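PDB 6LKK: ABC transporter, solute-binding protein from Staphylococcus aureus, which binds glucose 6-phosphate in the cleft of a solute-binding-protein fold and serves as a G6P sensor for a two-component signalling system. Local coordinates for residues 34-38 with 135-139; 101-107 with 201-207; 119-123 with 159-163; 142-146 with 211-215; 206-212 with 273-277. One frame throughout, in Å; residues are numbered along the deposited sequence.

Contact 1 (34-38 with 135-139); sequences GSTQV and NTTTT. With G6P (6-O-phosphono-alpha-D-glucopyranose), chain B.
T36 and T138 meet beside the phosphate of G6P, each in the first turn of its own helix, so that two helix N-termini converge on one anion in the cleft of a periplasmic-binding-protein fold. Phosphate oxygen O1P accepts three bonds: from T36 N at 2.9 Å, from T138 N at 2.8 Å and from T36 OG1 at 2.7 Å. O3P is gripped by T139 N and by T139 OG1, which in turn accepts from the sugar hydroxyl O1. The two helix ends would probably stabilise the phosphate charge. T36 OG1 stands anti to its own carbonyl carbon (chi1 -61°), which turns it to O1P and sets it 2.8 Å from T138 OG1. Behind this shell, T136 O accepts from Q37 N at 3.0 Å, the donor lying above the carbonyl plane, and V38 CG2 runs alongside T136 CB. T137 CG2 packs against S35 OG, while T137 OG1 turns away to N133 O and to G140 N, capping helix 138-151. T170 and G58 add further bonds to the ligand. One water joins S35 OG to T136 OG1; another accepts from Q37 NE2 at 2.9 Å and sits 2.8 Å from T138 OG1.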
# COMPACT_ATOMS: atom_id res chain seq x y z
N GLY A 34 -2.44 -8.13 8.60
CA GLY A 34 -3.58 -7.34 9.04
C GLY A 34 -3.59 -6.00 8.34
O GLY A 34 -2.65 -5.63 7.64
N SER A 35 -4.69 -5.28 8.53
CA SER A 35 -4.77 -3.92 8.03
C SER A 35 -3.68 -3.08 8.69
O SER A 35 -3.29 -3.31 9.84
CB SER A 35 -6.14 -3.32 8.33
OG SER A 35 -7.16 -4.07 7.70
N THR A 36 -3.16 -2.10 7.94
CA THR A 36 -2.00 -1.34 8.39
C THR A 36 -2.20 -0.78 9.79
O THR A 36 -1.39 -1.00 10.69
CB THR A 36 -1.69 -0.20 7.41
OG1 THR A 36 -1.40 -0.73 6.11
CG2 THR A 36 -0.48 0.60 7.89
N GLN A 37 -3.29 -0.03 9.99
CA GLN A 37 -3.49 0.64 11.27
C GLN A 37 -3.87 -0.34 12.37
O GLN A 37 -3.58 -0.08 13.55
CB GLN A 37 -4.54 1.74 11.13
CG GLN A 37 -4.09 2.91 10.27
CD GLN A 37 -2.83 3.56 10.81
OE1 GLN A 37 -2.70 3.80 12.01
NE2 GLN A 37 -1.88 3.84 9.92
N VAL A 38 -4.52 -1.45 12.02
CA VAL A 38 -4.80 -2.48 13.02
C VAL A 38 -3.50 -3.09 13.52
O VAL A 38 -3.31 -3.29 14.73
CB VAL A 38 -5.74 -3.54 12.44
CG1 VAL A 38 -5.98 -4.66 13.45
CG2 VAL A 38 -7.06 -2.91 12.03
N ASN A 135 -10.21 4.42 8.24
CA ASN A 135 -9.70 4.55 9.60
C ASN A 135 -8.72 3.45 9.97
O ASN A 135 -7.94 3.63 10.91
CB ASN A 135 -10.87 4.54 10.59
CG ASN A 135 -11.85 5.68 10.35
OD1 ASN A 135 -11.56 6.83 10.66
ND2 ASN A 135 -13.01 5.35 9.79
N THR A 136 -8.74 2.32 9.25
CA THR A 136 -7.92 1.17 9.61
C THR A 136 -6.95 0.73 8.52
O THR A 136 -6.04 -0.05 8.82
CB THR A 136 -8.80 -0.03 9.98
OG1 THR A 136 -9.69 -0.33 8.89
CG2 THR A 136 -9.61 0.26 11.24
N THR A 137 -7.10 1.20 7.29
CA THR A 137 -6.32 0.70 6.17
C THR A 137 -5.52 1.82 5.52
O THR A 137 -5.95 2.98 5.50
CB THR A 137 -7.21 0.04 5.10
OG1 THR A 137 -8.05 1.03 4.49
CG2 THR A 137 -8.07 -1.06 5.71
N THR A 138 -4.36 1.46 4.97
CA THR A 138 -3.62 2.40 4.13
C THR A 138 -4.41 2.73 2.87
O THR A 138 -4.50 3.89 2.47
CB THR A 138 -2.25 1.82 3.76
OG1 THR A 138 -1.40 1.80 4.91
CG2 THR A 138 -1.57 2.65 2.66
N THR A 139 -4.98 1.71 2.24
CA THR A 139 -5.57 1.89 0.92
C THR A 139 -6.79 2.80 0.98
O THR A 139 -6.91 3.74 0.18
CB THR A 139 -5.94 0.53 0.33
OG1 THR A 139 -4.77 -0.29 0.28
CG2 THR A 139 -6.50 0.68 -1.08
C1 G6P B . -1.52 -0.04 0.71
C2 G6P B . 0.03 -0.13 0.67
C3 G6P B . 0.57 -1.51 0.82
C4 G6P B . -0.23 -2.30 1.76
C5 G6P B . -1.60 -2.54 1.15
C6 G6P B . -2.50 -3.22 2.14
O1 G6P B . -1.98 0.67 -0.39
O2 G6P B . 0.52 0.42 -0.56
O3 G6P B . 1.97 -1.41 1.34
O4 G6P B . 0.40 -3.58 2.00
O5 G6P B . -2.28 -1.30 0.74
O6 G6P B . -2.59 -2.41 3.30
P G6P B . -4.11 -2.03 3.93
O1P G6P B . -3.90 -1.26 5.22
O2P G6P B . -4.90 -3.32 4.21
O3P G6P B . -4.86 -1.18 2.96
O HOH W 1 -9.55 -3.09 8.64
O HOH W 2 -1.78 3.58 7.07

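Contact 2 (101-107 with 201-207); sequences VIVVNSD and PVSIVYP
V101 CG1 fits into the notch between I204 and Y206, 3.9 Å from I204 CG2 and 3.7 Å from Y206 CE2, at one end of an antiparallel strand pair. I102 with V205 and V104 with S203 are the hydrogen-bonded pairs, each closed by two N-H to O=C bonds; V103 with I204, between them, and N105 with V202, beyond V104 and S203, are the non-hydrogen-bonded pairs. Side chains therefore alternate. V103, N105, V202 and I204 share one face, where I174 and V177 of helix 170-178 and A192 of helix 189-197 press on the valines and the isoleucine. The other face carries I102, V104, S203 and V205: V104 CG2 reaches diagonally to V205 CG2 at 4.0 Å, and I102 CD1 extends to P207 CB. At the far end the P201 ring is the bump. The N105 amide lies along it, the D107 side chain crosses it at about a right angle with CG 3.6 Å from P201 CB, and S106 OG touches P201 CB at 3.4 Å. S106 N bonds to P201 O at 2.8 Å, and N105, with CG anti to its backbone N (chi1 -178°), turns OD1 back to D107 N in an Asx turn; N105 ND2 is taken by V177 O. Y206 OH is held by E189 and E268. Strand 184-188 pairs with the other flank of strand 92-105, making this the outer antiparallel pair of a helix-backed sheet in an alpha/beta solute-binding lobe.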
# COMPACT_ATOMS: atom_id res chain seq x y z
N VAL A 101 -5.24 2.37 -7.15
CA VAL A 101 -5.94 2.21 -8.42
C VAL A 101 -7.43 2.00 -8.17
O VAL A 101 -7.86 1.64 -7.07
CB VAL A 101 -5.39 1.02 -9.24
CG1 VAL A 101 -3.90 1.20 -9.52
CG2 VAL A 101 -5.65 -0.30 -8.54
N ILE A 102 -8.20 2.23 -9.22
CA ILE A 102 -9.57 1.76 -9.31
C ILE A 102 -9.55 0.43 -10.04
O ILE A 102 -8.87 0.28 -11.06
CB ILE A 102 -10.46 2.78 -10.04
CG1 ILE A 102 -10.55 4.08 -9.25
CG2 ILE A 102 -11.86 2.20 -10.27
CD1 ILE A 102 -11.15 5.23 -10.04
N VAL A 103 -10.29 -0.55 -9.53
CA VAL A 103 -10.46 -1.83 -10.21
C VAL A 103 -11.91 -1.93 -10.67
O VAL A 103 -12.84 -1.58 -9.93
CB VAL A 103 -10.07 -3.02 -9.31
CG1 VAL A 103 -8.56 -3.05 -9.13
CG2 VAL A 103 -10.79 -2.96 -7.97
N VAL A 104 -12.09 -2.39 -11.90
CA VAL A 104 -13.39 -2.48 -12.54
C VAL A 104 -13.60 -3.92 -12.99
O VAL A 104 -12.68 -4.55 -13.51
CB VAL A 104 -13.49 -1.52 -13.74
CG1 VAL A 104 -14.85 -1.64 -14.42
CG2 VAL A 104 -13.22 -0.09 -13.30
N ASN A 105 -14.81 -4.44 -12.78
CA ASN A 105 -15.15 -5.76 -13.29
C ASN A 105 -15.54 -5.60 -14.75
O ASN A 105 -16.54 -4.96 -15.07
CB ASN A 105 -16.27 -6.40 -12.47
CG ASN A 105 -16.61 -7.80 -12.96
OD1 ASN A 105 -16.96 -7.99 -14.13
ND2 ASN A 105 -16.48 -8.79 -12.08
N SER A 106 -14.74 -6.19 -15.64
CA SER A 106 -14.90 -5.99 -17.07
C SER A 106 -15.98 -6.87 -17.68
O SER A 106 -16.34 -6.67 -18.85
CB SER A 106 -13.56 -6.24 -17.78
OG SER A 106 -13.05 -7.52 -17.46
N ASP A 107 -16.52 -7.83 -16.93
CA ASP A 107 -17.69 -8.58 -17.39
C ASP A 107 -18.99 -7.88 -17.03
O ASP A 107 -19.97 -8.01 -17.78
CB ASP A 107 -17.68 -10.00 -16.80
CG ASP A 107 -16.81 -10.96 -17.58
OD1 ASP A 107 -16.29 -10.56 -18.65
OD2 ASP A 107 -16.65 -12.12 -17.14
N PRO A 201 -12.04 -11.19 -14.45
CA PRO A 201 -12.39 -10.05 -15.33
C PRO A 201 -12.21 -8.71 -14.63
O PRO A 201 -13.15 -8.04 -14.22
CB PRO A 201 -13.86 -10.33 -15.67
CG PRO A 201 -14.37 -11.07 -14.48
CD PRO A 201 -13.24 -11.92 -13.99
N VAL A 202 -10.94 -8.32 -14.50
CA VAL A 202 -10.53 -7.14 -13.74
C VAL A 202 -9.78 -6.19 -14.67
O VAL A 202 -8.82 -6.60 -15.33
CB VAL A 202 -9.65 -7.53 -12.54
CG1 VAL A 202 -9.00 -6.29 -11.91
CG2 VAL A 202 -10.46 -8.27 -11.49
N SER A 203 -10.22 -4.94 -14.70
CA SER A 203 -9.51 -3.86 -15.37
C SER A 203 -8.91 -2.93 -14.33
O SER A 203 -9.55 -2.61 -13.32
CB SER A 203 -10.43 -3.08 -16.31
OG SER A 203 -10.82 -3.86 -17.42
N ILE A 204 -7.69 -2.48 -14.59
CA ILE A 204 -6.96 -1.59 -13.68
C ILE A 204 -7.04 -0.18 -14.26
O ILE A 204 -6.66 0.05 -15.41
CB ILE A 204 -5.51 -2.05 -13.50
CG1 ILE A 204 -5.49 -3.49 -12.97
CG2 ILE A 204 -4.76 -1.12 -12.56
CD1 ILE A 204 -4.12 -4.13 -12.95
N VAL A 205 -7.53 0.75 -13.45
CA VAL A 205 -7.75 2.13 -13.88
C VAL A 205 -6.94 3.05 -12.97
O VAL A 205 -7.09 3.02 -11.74
CB VAL A 205 -9.24 2.51 -13.85
CG1 VAL A 205 -9.43 4.00 -14.13
CG2 VAL A 205 -10.01 1.69 -14.86
N TYR A 206 -6.09 3.87 -13.58
CA TYR A 206 -5.36 4.89 -12.86
C TYR A 206 -6.14 6.19 -12.98
O TYR A 206 -6.17 6.78 -14.07
CB TYR A 206 -3.95 5.05 -13.42
CG TYR A 206 -3.14 3.77 -13.35
CD1 TYR A 206 -3.21 2.82 -14.37
CD2 TYR A 206 -2.33 3.50 -12.26
CE1 TYR A 206 -2.48 1.64 -14.30
CE2 TYR A 206 -1.60 2.33 -12.18
CZ TYR A 206 -1.68 1.40 -13.21
OH TYR A 206 -0.95 0.23 -13.14
N PRO A 207 -6.80 6.67 -11.92
CA PRO A 207 -7.77 7.77 -12.09
C PRO A 207 -7.15 9.00 -12.72
O PRO A 207 -6.12 9.51 -12.28
CB PRO A 207 -8.25 8.04 -10.66
CG PRO A 207 -7.35 7.28 -9.75
CD PRO A 207 -6.75 6.18 -10.54
O HOH W 3 -10.38 -7.47 -17.99

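Contact 3 (119-123 with 159-163); sequences DLLQP and QFQNH
H163 reaches from the end region of helix 154-161 into the loop 119-123, where its imidazole lies against three successive backbone carbonyls; the contact ties the loop between strands 92-105 and 129-132 to that helix in the alpha/beta fold. At the root of the side chain, H163 CB lies 4.1 Å from L121 CD2. CG swings anti to the backbone N (chi1 -151°), carrying the ring across to the loop. Of the ring atoms, CD2 comes within 3.0 Å of L120 O, CE1 within 3.3 Å of L121 O, and NE2 gives its N-H to Q122 O at 3.0 Å. That acceptor sits at the ring edge, close to its plane, although the nitrogen stands well above the plane of the Q122 carbonyl. L121 CA covers one face, its C-H directed into the ring in a CH-pi contact offset toward the rim. The nearby carbonyl oxygens may polarise the imidazole. Within the loop, D119 O accepts both Q122 N and Q122 NE2, from opposite faces of its plane, while NE2 also bonds to K113 O. On the helix side, H163 N bonds to F160 O. L121 carries the apolar part, CD2 meeting F160 CA and CD1 lying across the Q159 amide with NE2 3.6 Å away. Deeper in, F160, whose ring meets Y131 edge to face, brings CE1 to 3.9 Å from L120 CD1.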
# COMPACT_ATOMS: atom_id res chain seq x y z
N ASP A 119 -16.21 9.45 -12.60
CA ASP A 119 -17.05 8.45 -13.26
C ASP A 119 -17.67 7.48 -12.26
O ASP A 119 -18.72 6.89 -12.55
CB ASP A 119 -16.23 7.67 -14.29
CG ASP A 119 -15.88 8.51 -15.50
OD1 ASP A 119 -16.39 9.64 -15.63
OD2 ASP A 119 -15.08 8.03 -16.33
N LEU A 120 -17.05 7.29 -11.10
CA LEU A 120 -17.62 6.39 -10.11
C LEU A 120 -18.94 6.93 -9.55
O LEU A 120 -19.71 6.15 -8.98
CB LEU A 120 -16.63 6.16 -8.97
CG LEU A 120 -15.35 5.39 -9.32
CD1 LEU A 120 -14.46 5.30 -8.09
CD2 LEU A 120 -15.67 4.00 -9.85
N LEU A 121 -19.21 8.22 -9.73
CA LEU A 121 -20.43 8.84 -9.23
C LEU A 121 -21.60 8.71 -10.19
O LEU A 121 -22.69 9.20 -9.87
CB LEU A 121 -20.17 10.32 -8.93
CG LEU A 121 -19.06 10.61 -7.92
CD1 LEU A 121 -18.90 12.11 -7.74
CD2 LEU A 121 -19.33 9.93 -6.59
N GLN A 122 -21.41 8.09 -11.34
CA GLN A 122 -22.52 7.89 -12.26
C GLN A 122 -23.65 7.16 -11.54
O GLN A 122 -23.39 6.18 -10.83
CB GLN A 122 -22.07 7.11 -13.49
CG GLN A 122 -21.24 7.93 -14.46
CD GLN A 122 -20.65 7.10 -15.58
OE1 GLN A 122 -21.14 7.12 -16.71
NE2 GLN A 122 -19.59 6.37 -15.27
N PRO A 123 -24.91 7.60 -11.68
CA PRO A 123 -25.99 6.97 -10.91
C PRO A 123 -26.09 5.47 -11.07
O PRO A 123 -26.46 4.78 -10.11
CB PRO A 123 -27.24 7.68 -11.45
CG PRO A 123 -26.76 9.02 -11.84
CD PRO A 123 -25.37 8.81 -12.38
N GLN A 159 -19.48 12.78 -0.90
CA GLN A 159 -20.28 12.37 -2.05
C GLN A 159 -19.90 10.96 -2.50
O GLN A 159 -20.77 10.14 -2.81
CB GLN A 159 -20.12 13.36 -3.21
CG GLN A 159 -21.09 13.09 -4.35
CD GLN A 159 -20.95 14.07 -5.50
OE1 GLN A 159 -20.11 14.98 -5.47
NE2 GLN A 159 -21.78 13.90 -6.53
N PHE A 160 -18.60 10.66 -2.54
CA PHE A 160 -18.18 9.31 -2.90
C PHE A 160 -18.65 8.30 -1.86
O PHE A 160 -19.21 7.24 -2.20
CB PHE A 160 -16.66 9.22 -3.04
CG PHE A 160 -16.17 7.82 -3.17
CD1 PHE A 160 -16.19 7.17 -4.39
CD2 PHE A 160 -15.73 7.12 -2.05
CE1 PHE A 160 -15.76 5.86 -4.50
CE2 PHE A 160 -15.31 5.81 -2.16
CZ PHE A 160 -15.32 5.18 -3.39
N GLN A 161 -18.43 8.59 -0.58
CA GLN A 161 -18.79 7.64 0.47
C GLN A 161 -20.29 7.35 0.47
O GLN A 161 -20.69 6.21 0.75
CB GLN A 161 -18.33 8.16 1.83
CG GLN A 161 -16.82 8.21 1.97
CD GLN A 161 -16.38 8.64 3.36
OE1 GLN A 161 -16.89 9.61 3.91
NE2 GLN A 161 -15.42 7.91 3.92
N ASN A 162 -21.12 8.34 0.16
CA ASN A 162 -22.55 8.11 0.06
C ASN A 162 -22.93 7.32 -1.18
O ASN A 162 -24.08 6.87 -1.29
CB ASN A 162 -23.30 9.45 0.07
CG ASN A 162 -23.21 10.16 1.41
OD1 ASN A 162 -23.16 9.52 2.46
ND2 ASN A 162 -23.18 11.49 1.37
N HIS A 163 -22.00 7.14 -2.12
CA HIS A 163 -22.23 6.40 -3.35
C HIS A 163 -21.71 4.97 -3.28
O HIS A 163 -22.04 4.17 -4.17
CB HIS A 163 -21.55 7.14 -4.51
CG HIS A 163 -22.22 6.93 -5.84
ND1 HIS A 163 -23.39 7.57 -6.19
CD2 HIS A 163 -21.87 6.18 -6.91
CE1 HIS A 163 -23.74 7.21 -7.41
NE2 HIS A 163 -22.83 6.37 -7.87

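Contact 4 (142-146 with 211-215); sequences QHMRA and TMLNV. With G6P (6-O-phosphono-alpha-D-glucopyranose), chain B.
The side chains of Q142 and N214 run antiparallel alongside one another, and their amides, turned 52° apart, are joined by one bond from Q142 NE2 to N214 OD1 at 2.8 Å. The oxygen lies in the Q142 amide plane, whereas NE2 stands above the N214 carbonyl plane; Q142 CG also comes close to OD1, at 3.1 Å. With its OD1 taken by the helix, N214 presents ND2 to the ligand and donates to G6P O2 at 3.0 Å. Q142 is thus a second-shell residue that probably orients the N214 amide. M212 meets Q142 at about a right angle, its CG 3.4 Å from Q142 NE2. Its CG leaves anti to the backbone N (chi1 -179°), and bends at the next two torsions fold the thioether back over the helix, so that CE rests 4.0 Å from A146 N and next to R145 CB. A146 CB packs against M212 CB at 4.1 Å. Around this buried junction, M212 and N214 are hydrogen-bonded through their backbones to T100 and M98 of strand 92-105, M144 faces helix 154-161, and R145 extends to helix 286-293 in a cation-pi contact with F289.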
# COMPACT_ATOMS: atom_id res chain seq x y z
N GLN A 142 -5.60 6.40 1.78
CA GLN A 142 -4.92 7.07 0.67
C GLN A 142 -5.91 7.46 -0.42
O GLN A 142 -5.78 8.54 -1.03
CB GLN A 142 -3.83 6.16 0.10
CG GLN A 142 -2.63 6.00 1.02
CD GLN A 142 -1.84 7.29 1.19
OE1 GLN A 142 -2.12 8.09 2.08
NE2 GLN A 142 -0.84 7.49 0.33
N HIS A 143 -6.92 6.62 -0.68
CA HIS A 143 -7.94 6.97 -1.66
C HIS A 143 -8.75 8.18 -1.21
O HIS A 143 -9.08 9.05 -2.02
CB HIS A 143 -8.86 5.78 -1.91
CG HIS A 143 -8.35 4.83 -2.95
ND1 HIS A 143 -8.40 5.11 -4.30
CD2 HIS A 143 -7.79 3.60 -2.83
CE1 HIS A 143 -7.90 4.09 -4.97
NE2 HIS A 143 -7.52 3.17 -4.11
N MET A 144 -9.09 8.25 0.08
CA MET A 144 -9.85 9.40 0.56
C MET A 144 -9.02 10.68 0.44
O MET A 144 -9.55 11.74 0.11
CB MET A 144 -10.29 9.19 2.01
CG MET A 144 -11.34 8.09 2.22
SD MET A 144 -12.75 8.12 1.09
CE MET A 144 -12.19 6.98 -0.18
N ARG A 145 -7.71 10.59 0.69
CA ARG A 145 -6.83 11.72 0.45
C ARG A 145 -6.81 12.09 -1.03
O ARG A 145 -6.80 13.28 -1.39
CB ARG A 145 -5.42 11.42 0.94
CG ARG A 145 -5.26 11.40 2.45
CD ARG A 145 -3.95 12.04 2.89
NE ARG A 145 -3.96 13.49 2.70
CZ ARG A 145 -2.95 14.29 3.00
NH1 ARG A 145 -1.83 13.81 3.53
NH2 ARG A 145 -3.06 15.60 2.79
N ALA A 146 -6.80 11.09 -1.92
CA ALA A 146 -6.80 11.37 -3.35
C ALA A 146 -8.06 12.11 -3.76
O ALA A 146 -8.00 13.07 -4.55
CB ALA A 146 -6.67 10.07 -4.14
N THR A 211 -3.75 10.16 -9.34
CA THR A 211 -3.52 8.86 -8.73
C THR A 211 -2.56 9.01 -7.56
O THR A 211 -1.47 9.57 -7.71
CB THR A 211 -2.96 7.89 -9.77
OG1 THR A 211 -3.90 7.73 -10.83
CG2 THR A 211 -2.65 6.53 -9.15
N MET A 212 -2.97 8.53 -6.39
CA MET A 212 -2.11 8.56 -5.22
C MET A 212 -1.01 7.51 -5.35
O MET A 212 -1.28 6.35 -5.67
CB MET A 212 -2.93 8.30 -3.95
CG MET A 212 -2.14 8.34 -2.65
SD MET A 212 -1.35 9.93 -2.36
CE MET A 212 -2.79 10.98 -2.29
N LEU A 213 0.24 7.92 -5.10
CA LEU A 213 1.38 7.01 -5.10
C LEU A 213 1.81 6.78 -3.66
O LEU A 213 2.31 7.69 -3.00
CB LEU A 213 2.54 7.56 -5.93
CG LEU A 213 3.74 6.63 -6.07
CD1 LEU A 213 3.39 5.38 -6.86
CD2 LEU A 213 4.92 7.35 -6.71
N ASN A 214 1.62 5.55 -3.18
CA ASN A 214 2.08 5.19 -1.85
C ASN A 214 3.57 4.90 -1.88
O ASN A 214 4.05 4.14 -2.73
CB ASN A 214 1.34 3.95 -1.34
CG ASN A 214 -0.15 4.15 -1.24
OD1 ASN A 214 -0.65 5.28 -1.31
ND2 ASN A 214 -0.88 3.06 -1.06
N VAL A 215 4.30 5.50 -0.95
CA VAL A 215 5.69 5.13 -0.70
C VAL A 215 5.66 4.18 0.49
O VAL A 215 5.56 4.61 1.64
CB VAL A 215 6.57 6.35 -0.44
CG1 VAL A 215 8.03 5.93 -0.31
CG2 VAL A 215 6.42 7.37 -1.57
C1 G6P B . -1.52 -0.04 0.71
C2 G6P B . 0.03 -0.13 0.67
C3 G6P B . 0.57 -1.51 0.82
C4 G6P B . -0.23 -2.30 1.76
C5 G6P B . -1.60 -2.54 1.15
C6 G6P B . -2.50 -3.22 2.14
O1 G6P B . -1.98 0.67 -0.39
O2 G6P B . 0.52 0.42 -0.56
O3 G6P B . 1.97 -1.41 1.34
O4 G6P B . 0.40 -3.58 2.00
O5 G6P B . -2.28 -1.30 0.74
O6 G6P B . -2.59 -2.41 3.30
P G6P B . -4.11 -2.03 3.93
O1P G6P B . -3.90 -1.26 5.22
O2P G6P B . -4.90 -3.32 4.21
O3P G6P B . -4.86 -1.18 2.96

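Contact 5 (206-212 with 273-277); sequences YPIEGTM and IPLIP
T211 and L275 form a single backbone bridge, with T211 N bonded to P274 O at 2.7 Å and I276 N to T211 O at 3.1 Å, just after a type I turn from P207 to G210 and opposite an inverse gamma turn centred on P274. I273 uses both branches: along one, CG1 lies over a face of the Y206 ring, offset toward its rim, and CD1 reaches Y206 CE2 at 3.5 Å; the other, CG2, meets T211 CB at 3.6 Å. P274 sets its ring against the turn, CG 3.4 Å from P207 O. The glycine backbone of G210 lets I276 come in close, CG1 standing 3.4 Å from G210 C. Beyond it, CG1 being anti to the carbonyl carbon (chi1 -58°), CD1 runs on to M212 CE at 3.7 Å. T211 OG1 adds a weak bond back to P207 O, across the turn. L281 covers I276 and M212, and E209 reaches the backbone nitrogens of Y117 and Q118. The turn belongs to the connection between strands 202-205 and 213-221, and the proline-rich strip 273-277 belongs to the stretch leading to helix 286-293: an isolated beta bridge between two irregular segments, backed by apolar packing.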
# COMPACT_ATOMS: atom_id res chain seq x y z
N TYR A 206 -6.09 3.87 -13.58
CA TYR A 206 -5.36 4.89 -12.86
C TYR A 206 -6.14 6.19 -12.98
O TYR A 206 -6.17 6.78 -14.07
CB TYR A 206 -3.95 5.05 -13.42
CG TYR A 206 -3.14 3.77 -13.35
CD1 TYR A 206 -3.21 2.82 -14.37
CD2 TYR A 206 -2.33 3.50 -12.26
CE1 TYR A 206 -2.48 1.64 -14.30
CE2 TYR A 206 -1.60 2.33 -12.18
CZ TYR A 206 -1.68 1.40 -13.21
OH TYR A 206 -0.95 0.23 -13.14
N PRO A 207 -6.80 6.67 -11.92
CA PRO A 207 -7.77 7.77 -12.09
C PRO A 207 -7.15 9.00 -12.72
O PRO A 207 -6.12 9.51 -12.28
CB PRO A 207 -8.25 8.04 -10.66
CG PRO A 207 -7.35 7.28 -9.75
CD PRO A 207 -6.75 6.18 -10.54
N ILE A 208 -7.82 9.51 -13.77
CA ILE A 208 -7.29 10.64 -14.52
C ILE A 208 -7.22 11.90 -13.68
O ILE A 208 -6.41 12.79 -13.97
CB ILE A 208 -8.12 10.88 -15.80
CG1 ILE A 208 -9.59 11.13 -15.47
CG2 ILE A 208 -7.98 9.69 -16.75
CD1 ILE A 208 -10.42 11.62 -16.65
N GLU A 209 -8.04 12.02 -12.63
CA GLU A 209 -8.02 13.22 -11.80
C GLU A 209 -6.77 13.31 -10.94
O GLU A 209 -6.49 14.38 -10.39
CB GLU A 209 -9.24 13.29 -10.89
CG GLU A 209 -10.58 13.27 -11.62
CD GLU A 209 -11.10 11.87 -11.86
OE1 GLU A 209 -10.35 10.90 -11.62
OE2 GLU A 209 -12.27 11.75 -12.29
N GLY A 210 -6.03 12.22 -10.79
CA GLY A 210 -4.90 12.20 -9.88
C GLY A 210 -4.83 10.89 -9.13
O GLY A 210 -5.75 10.55 -8.37
N THR A 211 -3.75 10.16 -9.34
CA THR A 211 -3.52 8.86 -8.73
C THR A 211 -2.56 9.01 -7.56
O THR A 211 -1.47 9.57 -7.71
CB THR A 211 -2.96 7.89 -9.77
OG1 THR A 211 -3.90 7.73 -10.83
CG2 THR A 211 -2.65 6.53 -9.15
N MET A 212 -2.97 8.53 -6.39
CA MET A 212 -2.11 8.56 -5.22
C MET A 212 -1.01 7.51 -5.35
O MET A 212 -1.28 6.35 -5.67
CB MET A 212 -2.93 8.30 -3.95
CG MET A 212 -2.14 8.34 -2.65
SD MET A 212 -1.35 9.93 -2.36
CE MET A 212 -2.79 10.98 -2.29
N ILE A 273 1.33 7.53 -15.52
CA ILE A 273 0.30 7.61 -14.48
C ILE A 273 0.12 9.08 -14.11
O ILE A 273 1.12 9.76 -13.85
CB ILE A 273 0.67 6.77 -13.24
CG1 ILE A 273 0.72 5.29 -13.60
CG2 ILE A 273 -0.33 7.02 -12.11
CD1 ILE A 273 1.26 4.39 -12.50
N PRO A 274 -1.11 9.61 -14.09
CA PRO A 274 -1.29 10.99 -13.63
C PRO A 274 -1.21 11.10 -12.12
O PRO A 274 -2.22 11.01 -11.42
CB PRO A 274 -2.69 11.35 -14.16
CG PRO A 274 -3.41 10.06 -14.21
CD PRO A 274 -2.38 8.98 -14.49
N LEU A 275 -0.00 11.29 -11.61
CA LEU A 275 0.22 11.30 -10.18
C LEU A 275 -0.26 12.61 -9.57
O LEU A 275 -0.12 13.68 -10.17
CB LEU A 275 1.70 11.11 -9.87
CG LEU A 275 2.30 9.79 -10.37
CD1 LEU A 275 3.80 9.80 -10.21
CD2 LEU A 275 1.68 8.62 -9.62
N ILE A 276 -0.83 12.52 -8.38
CA ILE A 276 -1.13 13.72 -7.60
C ILE A 276 0.21 14.32 -7.21
O ILE A 276 1.00 13.66 -6.51
CB ILE A 276 -1.97 13.40 -6.35
CG1 ILE A 276 -3.28 12.72 -6.75
CG2 ILE A 276 -2.27 14.67 -5.57
CD1 ILE A 276 -3.96 12.01 -5.62
N PRO A 277 0.54 15.54 -7.63
CA PRO A 277 1.82 16.12 -7.23
C PRO A 277 1.82 16.42 -5.74
O PRO A 277 0.78 16.66 -5.13
CB PRO A 277 1.90 17.40 -8.07
CG PRO A 277 0.48 17.79 -8.27
CD PRO A 277 -0.29 16.50 -8.38

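How the contacts relate
Contacts 1 and 4 are buried and share both helix 138-151 and the G6P molecule: contact 1 grips the phosphate with backbone N-H groups and hydroxyls, contact 4 sets an asparagine amide on the sugar, and T138 CG2 touches N214 ND2 between them. Contact 5, also buried, shares T211 and M212 with contact 4 but is mostly apolar, I276 CD1 packing on A146 CB. Contact 2 overlaps it at Y206 and P207 and is regular sheet pairing, only partly buried. Contact 3, also partly buried, lies farthest from the chain centre and mixes an imidazole bond with leucine packing; it meets contact 2 through I102 and L120, and contact 4 through M144 and F160.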